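PDB 3AGD: salt-tolerant glutaminase from Micrococcus luteus, which probably hydrolyses L-glutamine to L-glutamate and ammonium, as a member of the glutaminase family. Local coordinates for residues 109-113 with 236-241; 249-255 with 295-299; 268-272 with 304-310. All coordinates share one frame; numbering follows the deposited sequence.

Contact 1 (109-113 with 236-241); sequences DNAMI and VMTSSG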
loop_
_atom_site.group_PDB
_atom_site.type_symbol
_atom_site.label_atom_id
_atom_site.label_comp_id
_atom_site.label_asym_id
_atom_site.label_seq_id
_atom_site.Cartn_x
_atom_site.Cartn_y
_atom_site.Cartn_z
ATOM N N ASP A 109 1.065 -23.693 3.802
ATOM C CA ASP A 109 1.674 -22.374 3.642
ATOM C C ASP A 109 0.795 -21.129 3.778
ATOM O O ASP A 109 1.195 -20.167 4.439
ATOM C CB ASP A 109 2.452 -22.316 2.325
ATOM C CG ASP A 109 3.770 -23.076 2.399
ATOM O OD1 ASP A 109 4.222 -23.368 3.528
ATOM O OD2 ASP A 109 4.359 -23.370 1.337
ATOM N N ASN A 110 -0.379 -21.112 3.156
ATOM C CA ASN A 110 -1.244 -19.939 3.277
ATOM C C ASN A 110 -2.682 -20.220 2.852
ATOM O O ASN A 110 -2.976 -21.275 2.296
ATOM C CB ASN A 110 -0.683 -18.763 2.467
ATOM C CG ASN A 110 -0.593 -19.067 0.990
ATOM O OD1 ASN A 110 0.483 -19.353 0.465
ATOM N ND2 ASN A 110 -1.729 -19.021 0.309
ATOM N N ALA A 111 -3.564 -19.259 3.111
ATOM C CA ALA A 111 -4.989 -19.384 2.808
ATOM C C ALA A 111 -5.391 -19.334 1.337
ATOM O O ALA A 111 -6.527 -19.677 1.003
ATOM C CB ALA A 111 -5.778 -18.316 3.591
ATOM N N MET A 112 -4.477 -18.912 0.467
ATOM C CA MET A 112 -4.755 -18.804 -0.967
ATOM C C MET A 112 -4.622 -20.117 -1.737
ATOM O O MET A 112 -5.218 -20.280 -2.803
ATOM C CB MET A 112 -3.842 -17.751 -1.602
ATOM C CG MET A 112 -4.063 -16.338 -1.073
ATOM S SD MET A 112 -5.763 -15.751 -1.303
ATOM C CE MET A 112 -6.431 -15.940 0.338
ATOM N N ILE A 113 -3.837 -21.047 -1.207
ATOM C CA ILE A 113 -3.657 -22.341 -1.852
ATOM C C ILE A 113 -4.707 -23.298 -1.293
ATOM O O ILE A 113 -5.161 -23.142 -0.155
ATOM C CB ILE A 113 -2.249 -22.927 -1.588
ATOM C CG1 ILE A 113 -2.049 -23.164 -0.090
ATOM C CG2 ILE A 113 -1.183 -21.972 -2.113
ATOM C CD1 ILE A 113 -0.739 -23.849 0.259
ATOM N N VAL A 236 -2.318 -11.303 2.469
ATOM C CA VAL A 236 -2.177 -12.673 1.977
ATOM C C VAL A 236 -2.487 -12.781 0.479
ATOM O O VAL A 236 -1.866 -13.574 -0.234
ATOM C CB VAL A 236 -3.082 -13.620 2.790
ATOM C CG1 VAL A 236 -3.082 -15.018 2.186
ATOM C CG2 VAL A 236 -2.586 -13.668 4.227
ATOM N N MET A 237 -3.443 -11.983 0.007
ATOM C CA MET A 237 -3.798 -11.964 -1.410
ATOM C C MET A 237 -2.599 -11.426 -2.191
ATOM O O MET A 237 -2.226 -11.946 -3.242
ATOM C CB MET A 237 -5.007 -11.046 -1.653
ATOM C CG MET A 237 -6.364 -11.643 -1.314
ATOM S SD MET A 237 -7.690 -10.400 -1.444
ATOM C CE MET A 237 -7.763 -10.157 -3.220
ATOM N N THR A 238 -1.999 -10.370 -1.660
ATOM C CA THR A 238 -0.853 -9.739 -2.291
ATOM C C THR A 238 0.297 -10.728 -2.465
ATOM O O THR A 238 0.813 -10.904 -3.567
ATOM C CB THR A 238 -0.368 -8.537 -1.449
ATOM O OG1 THR A 238 -1.439 -7.596 -1.303
ATOM C CG2 THR A 238 0.813 -7.844 -2.123
ATOM N N SER A 239 0.680 -11.389 -1.378
ATOM C CA SER A 239 1.789 -12.341 -1.407
ATOM C C SER A 239 1.598 -13.610 -2.236
ATOM O O SER A 239 2.541 -14.068 -2.884
ATOM C CB SER A 239 2.164 -12.744 0.023
ATOM O OG SER A 239 2.607 -11.622 0.763
ATOM N N SER A 240 0.395 -14.180 -2.225
ATOM C CA SER A 240 0.164 -15.427 -2.957
ATOM C C SER A 240 -0.994 -15.475 -3.945
ATOM O O SER A 240 -1.100 -16.426 -4.725
ATOM C CB SER A 240 0.000 -16.572 -1.962
ATOM O OG SER A 240 1.122 -16.626 -1.103
ATOM N N GLY A 241 -1.856 -14.468 -3.921
ATOM C CA GLY A 241 -2.986 -14.468 -4.837
ATOM C C GLY A 241 -2.674 -14.720 -6.306
ATOM O O GLY A 241 -3.401 -15.454 -6.982
#
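Met112 is the bump of this contact, and the hollow that receives it lies on the last turn of helix 227-240, framed by Val236, Met237, Ser240 and Gly241. Its chain enters between Val236 and Ser240, one helical turn apart, with CB resting 4.0 Å from Ser240 CB. CG presses onto the backbone between them, 3.6 Å from Val236 O, the carbonyl that also accepts the helical bond from Ser240 N. From there the thioether folds back: bends in Met112 at chi2 (-58°) and chi3 (103°) curl the chain round a Val236 methyl. The fit is therefore mutual. Val236 CG1 fills the concave side of the curled methionine, 3.7 Å from Met112 CG and 3.9 Å from Met112 CE, and its chi1 of 173°, anti to the backbone N, is what turns this methyl rather than CG2 to the loop. The same CG1 grazes Ala111 CB at 4.5 Å. Met112 SD lies farther along the helix, 4.2 Å from Met237 CG, whose side chain leaves on the flank and continues onto Pro68. Tyr71 of helix 67-78 packs on both Ala111 and Val236. Ser240 turns its hydroxyl toward the Asn110 side chain, but a firm bond of Ser240 OG is to Ser92 N, in another loop. Gly241, bare of a side chain, leaves its N 4.1 Å from Met112 CG. All the touching residues are buried, and the grip across the interface is chiefly apolar. The loop backbone contributes one polar link outside the contact: Met112 O accepts from Lys67 NZ, the lysine of a probable SxxK pattern with Ser64. The apolar packing of Met112 is consistent with keeping its carbonyl placed for Lys67, near the glutamate-binding Ser64.

Contact 2 (249-255 with 295-299); sequences WLADVGI and CRRLS
Ser299 OG is gripped from several sides: it lies 2.7 Å from Val253 O, its single proton having Val253 O or Leu304 O as possible acceptors, while water 3 donates to it at 2.6 Å. That water also donates to Asp252 O, so the end of the short helix is linked to Ser299 through this water and possibly by a direct bond to Val253 O. Next to these polar atoms, Val253 spreads its two methyls. CG1 touches the Cys295 carbonyl and Ser299 CB, whereas CG2 sits over the centre of one face of the Trp249 indole, 3.6 Å above its plane. The indole is pinned in rotation by a nearly straight bond from Trp249 NE1 to Ile255 O (2.7 Å, 161°), the acceptor lying in the ring plane. Its far edge meets helix 289-301: CZ2 abuts Cys295 CB, and CZ3 points at the centre of the Arg296 guanidinium face from 3.8 Å, the two planes 64° apart. The extended Arg296 reaches Asp252 through water 1, which lies in the guanidinium plane and donates to Asp252 OD2; that carboxylate oxygen is also bonded to Gln248 N. Ile255 CD1 completes the packing against Ser299 CB, and Ile255 continues onto Ile275. The arrangement is a glycine-terminated helix end, Gly254 having positive phi, docked on a helix that lies against the antiparallel sheet of the beta-lactamase-like glutaminase fold.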
loop_
_atom_site.group_PDB
_atom_site.type_symbol
_atom_site.label_atom_id
_atom_site.label_comp_id
_atom_site.label_asym_id
_atom_site.label_seq_id
_atom_site.Cartn_x
_atom_site.Cartn_y
_atom_site.Cartn_z
ATOM N N TRP A 249 3.555 -10.045 -9.985
ATOM C CA TRP A 249 2.333 -9.269 -9.812
ATOM C C TRP A 249 2.389 -7.990 -8.982
ATOM O O TRP A 249 1.963 -6.938 -9.447
ATOM C CB TRP A 249 1.223 -10.182 -9.279
ATOM C CG TRP A 249 -0.142 -9.614 -9.481
ATOM C CD1 TRP A 249 -0.897 -8.930 -8.568
ATOM C CD2 TRP A 249 -0.919 -9.672 -10.683
ATOM N NE1 TRP A 249 -2.099 -8.563 -9.130
ATOM C CE2 TRP A 249 -2.138 -9.007 -10.425
ATOM C CE3 TRP A 249 -0.703 -10.225 -11.954
ATOM C CZ2 TRP A 249 -3.139 -8.878 -11.394
ATOM C CZ3 TRP A 249 -1.702 -10.096 -12.917
ATOM C CH2 TRP A 249 -2.904 -9.428 -12.629
ATOM N N LEU A 250 2.896 -8.071 -7.759
ATOM C CA LEU A 250 2.972 -6.886 -6.915
ATOM C C LEU A 250 3.737 -5.760 -7.611
ATOM O O LEU A 250 3.263 -4.626 -7.670
ATOM C CB LEU A 250 3.622 -7.237 -5.570
ATOM C CG LEU A 250 3.837 -6.171 -4.485
ATOM C CD1 LEU A 250 5.171 -5.506 -4.689
ATOM C CD2 LEU A 250 2.706 -5.143 -4.498
ATOM N N ALA A 251 4.903 -6.074 -8.163
ATOM C CA ALA A 251 5.714 -5.058 -8.837
ATOM C C ALA A 251 5.114 -4.546 -10.143
ATOM O O ALA A 251 5.033 -3.334 -10.360
ATOM C CB ALA A 251 7.125 -5.595 -9.100
ATOM N N ASP A 252 4.697 -5.460 -11.015
ATOM C CA ASP A 252 4.140 -5.068 -12.306
ATOM C C ASP A 252 2.740 -4.463 -12.270
ATOM O O ASP A 252 2.462 -3.501 -12.981
ATOM C CB ASP A 252 4.113 -6.262 -13.273
ATOM C CG ASP A 252 5.462 -6.933 -13.426
ATOM O OD1 ASP A 252 6.501 -6.247 -13.335
ATOM O OD2 ASP A 252 5.482 -8.158 -13.656
ATOM N N VAL A 253 1.858 -5.027 -11.450
ATOM C CA VAL A 253 0.478 -4.559 -11.392
ATOM C C VAL A 253 0.157 -3.796 -10.110
ATOM O O VAL A 253 -0.449 -2.721 -10.152
ATOM C CB VAL A 253 -0.498 -5.759 -11.551
ATOM C CG1 VAL A 253 -1.903 -5.270 -11.834
ATOM C CG2 VAL A 253 -0.022 -6.663 -12.678
ATOM N N GLY A 254 0.556 -4.357 -8.974
ATOM C CA GLY A 254 0.311 -3.695 -7.707
ATOM C C GLY A 254 -1.128 -3.721 -7.225
ATOM O O GLY A 254 -1.518 -2.898 -6.392
ATOM N N ILE A 255 -1.920 -4.656 -7.738
ATOM C CA ILE A 255 -3.318 -4.771 -7.331
ATOM C C ILE A 255 -3.588 -6.148 -6.730
ATOM O O ILE A 255 -3.676 -7.139 -7.452
ATOM C CB ILE A 255 -4.277 -4.559 -8.529
ATOM C CG1 ILE A 255 -4.108 -3.147 -9.092
ATOM C CG2 ILE A 255 -5.732 -4.752 -8.079
ATOM C CD1 ILE A 255 -4.982 -2.865 -10.310
ATOM N N CYS A 295 -6.781 -6.448 -15.532
ATOM C CA CYS A 295 -6.207 -5.896 -14.306
ATOM C C CYS A 295 -4.892 -5.167 -14.606
ATOM O O CYS A 295 -4.601 -4.128 -14.005
ATOM C CB CYS A 295 -5.979 -7.005 -13.273
ATOM S SG CYS A 295 -7.512 -7.646 -12.530
ATOM N N ARG A 296 -4.103 -5.704 -15.537
ATOM C CA ARG A 296 -2.841 -5.073 -15.917
ATOM C C ARG A 296 -3.134 -3.720 -16.565
ATOM O O ARG A 296 -2.441 -2.738 -16.306
ATOM C CB ARG A 296 -2.063 -5.958 -16.900
ATOM C CG ARG A 296 -1.548 -7.271 -16.304
ATOM C CD ARG A 296 -0.755 -8.057 -17.339
ATOM N NE ARG A 296 -0.399 -9.405 -16.897
ATOM C CZ ARG A 296 0.560 -9.694 -16.019
ATOM N NH1 ARG A 296 1.285 -8.730 -15.465
ATOM N NH2 ARG A 296 0.803 -10.959 -15.707
ATOM N N ARG A 297 -4.170 -3.670 -17.401
ATOM C CA ARG A 297 -4.547 -2.426 -18.065
ATOM C C ARG A 297 -5.124 -1.407 -17.079
ATOM O O ARG A 297 -4.871 -0.211 -17.205
ATOM C CB ARG A 297 -5.555 -2.700 -19.188
ATOM C CG ARG A 297 -4.928 -3.204 -20.485
ATOM C CD ARG A 297 -4.103 -2.106 -21.165
ATOM N NE ARG A 297 -4.930 -1.039 -21.737
ATOM C CZ ARG A 297 -5.535 -1.107 -22.921
ATOM N NH1 ARG A 297 -5.409 -2.193 -23.674
ATOM N NH2 ARG A 297 -6.273 -0.091 -23.355
ATOM N N LEU A 298 -5.902 -1.870 -16.104
ATOM C CA LEU A 298 -6.473 -0.956 -15.118
ATOM C C LEU A 298 -5.344 -0.295 -14.334
ATOM O O LEU A 298 -5.373 0.905 -14.072
ATOM C CB LEU A 298 -7.396 -1.704 -14.155
ATOM C CG LEU A 298 -8.758 -2.154 -14.686
ATOM C CD1 LEU A 298 -9.483 -2.956 -13.616
ATOM C CD2 LEU A 298 -9.578 -0.940 -15.081
ATOM N N SER A 299 -4.348 -1.095 -13.967
ATOM C CA SER A 299 -3.199 -0.598 -13.222
ATOM C C SER A 299 -2.405 0.423 -14.039
ATOM O O SER A 299 -2.037 1.487 -13.531
ATOM C CB SER A 299 -2.284 -1.763 -12.826
ATOM O OG SER A 299 -1.018 -1.290 -12.390
HETATM O O HOH W 1 3.134 -9.520 -13.167
HETATM O O HOH W 2 0.161 -3.268 -15.563
HETATM O O HOH W 3 1.145 -1.340 -13.807
#

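Contact 3 (268-272 with 304-310); sequences ALPGR and LHLMDGD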
loop_
_atom_site.group_PDB
_atom_site.type_symbol
_atom_site.label_atom_id
_atom_site.label_comp_id
_atom_site.label_asym_id
_atom_site.label_seq_id
_atom_site.Cartn_x
_atom_site.Cartn_y
_atom_site.Cartn_z
ATOM N N ALA A 268 -8.642 -6.042 -5.046
ATOM C CA ALA A 268 -8.915 -5.191 -3.898
ATOM C C ALA A 268 -7.702 -4.312 -3.624
ATOM O O ALA A 268 -6.714 -4.762 -3.044
ATOM C CB ALA A 268 -9.241 -6.042 -2.679
ATOM N N LEU A 269 -7.788 -3.059 -4.057
ATOM C CA LEU A 269 -6.708 -2.094 -3.881
ATOM C C LEU A 269 -7.075 -1.162 -2.729
ATOM O O LEU A 269 -7.929 -0.282 -2.871
ATOM C CB LEU A 269 -6.511 -1.299 -5.175
ATOM C CG LEU A 269 -5.380 -0.266 -5.155
ATOM C CD1 LEU A 269 -4.070 -0.964 -4.816
ATOM C CD2 LEU A 269 -5.287 0.436 -6.500
ATOM N N PRO A 270 -6.425 -1.341 -1.570
ATOM C CA PRO A 270 -6.682 -0.532 -0.378
ATOM C C PRO A 270 -6.908 0.957 -0.586
ATOM O O PRO A 270 -6.103 1.644 -1.213
ATOM C CB PRO A 270 -5.465 -0.815 0.496
ATOM C CG PRO A 270 -5.181 -2.251 0.176
ATOM C CD PRO A 270 -5.303 -2.268 -1.335
ATOM N N GLY A 271 -8.017 1.442 -0.036
ATOM C CA GLY A 271 -8.340 2.852 -0.123
ATOM C C GLY A 271 -8.829 3.363 -1.460
ATOM O O GLY A 271 -9.177 4.539 -1.572
ATOM N N ARG A 272 -8.879 2.516 -2.482
ATOM C CA ARG A 272 -9.344 3.026 -3.758
ATOM C C ARG A 272 -10.367 2.257 -4.567
ATOM O O ARG A 272 -11.294 2.866 -5.089
ATOM C CB ARG A 272 -8.138 3.374 -4.624
ATOM C CG ARG A 272 -7.484 4.649 -4.121
ATOM C CD ARG A 272 -6.094 4.785 -4.614
ATOM N NE ARG A 272 -5.214 3.762 -4.067
ATOM C CZ ARG A 272 -4.019 3.509 -4.580
ATOM N NH1 ARG A 272 -3.615 4.211 -5.630
ATOM N NH2 ARG A 272 -3.236 2.575 -4.054
ATOM N N LEU A 304 -2.705 2.871 -11.118
ATOM C CA LEU A 304 -3.095 2.368 -9.812
ATOM C C LEU A 304 -2.013 1.395 -9.346
ATOM O O LEU A 304 -1.467 0.630 -10.143
ATOM C CB LEU A 304 -4.448 1.656 -9.906
ATOM C CG LEU A 304 -5.656 2.571 -10.124
ATOM C CD1 LEU A 304 -6.902 1.753 -10.411
ATOM C CD2 LEU A 304 -5.865 3.424 -8.880
ATOM N N HIS A 305 -1.698 1.427 -8.058
ATOM C CA HIS A 305 -0.673 0.553 -7.526
ATOM C C HIS A 305 -0.658 0.640 -6.012
ATOM O O HIS A 305 -0.831 1.712 -5.443
ATOM C CB HIS A 305 0.694 0.959 -8.080
ATOM C CG HIS A 305 1.743 -0.098 -7.930
ATOM N ND1 HIS A 305 2.232 -0.493 -6.706
ATOM C CD2 HIS A 305 2.373 -0.863 -8.854
ATOM C CE1 HIS A 305 3.116 -1.460 -6.879
ATOM N NE2 HIS A 305 3.221 -1.704 -8.174
ATOM N N LEU A 306 -0.442 -0.499 -5.371
ATOM C CA LEU A 306 -0.403 -0.579 -3.919
ATOM C C LEU A 306 0.647 0.347 -3.306
ATOM O O LEU A 306 0.531 0.739 -2.150
ATOM C CB LEU A 306 -0.106 -2.023 -3.500
ATOM C CG LEU A 306 -0.157 -2.339 -2.007
ATOM C CD1 LEU A 306 -1.587 -2.179 -1.502
ATOM C CD2 LEU A 306 0.331 -3.759 -1.765
ATOM N N MET A 307 1.664 0.703 -4.086
ATOM C CA MET A 307 2.748 1.545 -3.595
ATOM C C MET A 307 2.628 3.057 -3.787
ATOM O O MET A 307 3.572 3.787 -3.475
ATOM C CB MET A 307 4.078 1.089 -4.212
ATOM C CG MET A 307 4.424 -0.371 -3.976
ATOM S SD MET A 307 4.556 -0.778 -2.234
ATOM C CE MET A 307 4.164 -2.507 -2.254
ATOM N N ASP A 308 1.511 3.559 -4.296
ATOM C CA ASP A 308 1.449 5.011 -4.456
ATOM C C ASP A 308 1.109 5.729 -3.163
ATOM O O ASP A 308 0.415 5.191 -2.297
ATOM C CB ASP A 308 0.485 5.414 -5.567
ATOM C CG ASP A 308 -0.819 4.689 -5.498
ATOM O OD1 ASP A 308 -1.454 4.509 -6.566
ATOM O OD2 ASP A 308 -1.208 4.306 -4.376
ATOM N N GLY A 309 1.627 6.944 -3.031
ATOM C CA GLY A 309 1.404 7.724 -1.826
ATOM C C GLY A 309 0.151 8.573 -1.833
ATOM O O GLY A 309 0.201 9.761 -1.523
ATOM N N ASP A 310 -0.976 7.964 -2.179
ATOM C CA ASP A 310 -2.242 8.680 -2.217
ATOM C C ASP A 310 -2.808 8.757 -0.799
ATOM O O ASP A 310 -3.764 8.054 -0.465
ATOM C CB ASP A 310 -3.225 7.946 -3.135
ATOM C CG ASP A 310 -4.511 8.714 -3.343
ATOM O OD1 ASP A 310 -4.980 9.366 -2.381
ATOM O OD2 ASP A 310 -5.060 8.659 -4.462
HETATM O O HOH W 4 -5.422 6.999 -6.560
#
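Arg272 reaches across to the type I beta turn formed by His305 to Asp308 and bonds to its first carbonyl. The bond from Arg272 NH2 to His305 O is 2.9 Å long and nearly straight (166°), with the oxygen close to the guanidinium plane; the donor, however, stands 51° out of the carbonyl plane. Asp308 N, closing the turn, approaches the same oxygen from the opposite face, and two donors thus satisfy this buried acceptor. Asp308 also forms a salt bridge with Arg272 through OD1 and NH1, although the modelled separation is implausibly short and the exact placing doubtful. Water 4 extends the polar network: it donates to Asp310 OD2 at 2.7 Å and has a weak link to Arg272 NH1. Asp310 OD1 accepts from Leu312 N of the second subunit, so Asp310 lies between Arg272 and that subunit. His305 serves at both ring nitrogens. ND1 takes the N-H of Met307 in the ring plane, which implies that the proton is on NE2, bonded to Ala251 O.

The other side of the contact is the turn joining strands 264-269 and 273-278, a beta hairpin whose turn is closed by Arg272 N to Leu269 O (3.0 Å). Leu269 is the apolar partner of the charged group: with CG anti to its N (chi1 -178°), it lays CD2 over the centre of the guanidinium, 3.8 Å above the plane, and against Leu304 CB. Its other methyl, CD1, rests on the backbone of Leu306, second residue of the type I turn. Farther out, the Leu306 side chain bends back toward the hairpin and packs on the proline ring, Leu306 CD1 lying 3.7 Å from Pro270 CD.

Contacts 2 and 3 interlock: their segments alternate along the chain, their centres lie 11 Å apart, and two probable backbone hydrogen bonds join them, Leu306 N to Gly254 O (2.8 Å) and Leu304 N to Ser299 O (2.9 Å). Contact 1 precedes both in the sequence and meets them through one methyl, Thr238 CG2, 4.1 Å from Leu250 CD2 and 4.1 Å from Leu306 CD2. It is the one nearest the pocket, with the Met112 side chain about 7 Å from that of Ser64, which binds L-glutamate. Trp249 of contact 2 comes within about 8 Å, side chain to side chain, of Tyr243, predicted to bind substrate. Contact 3 lies away from these sites; all three border the second subunit.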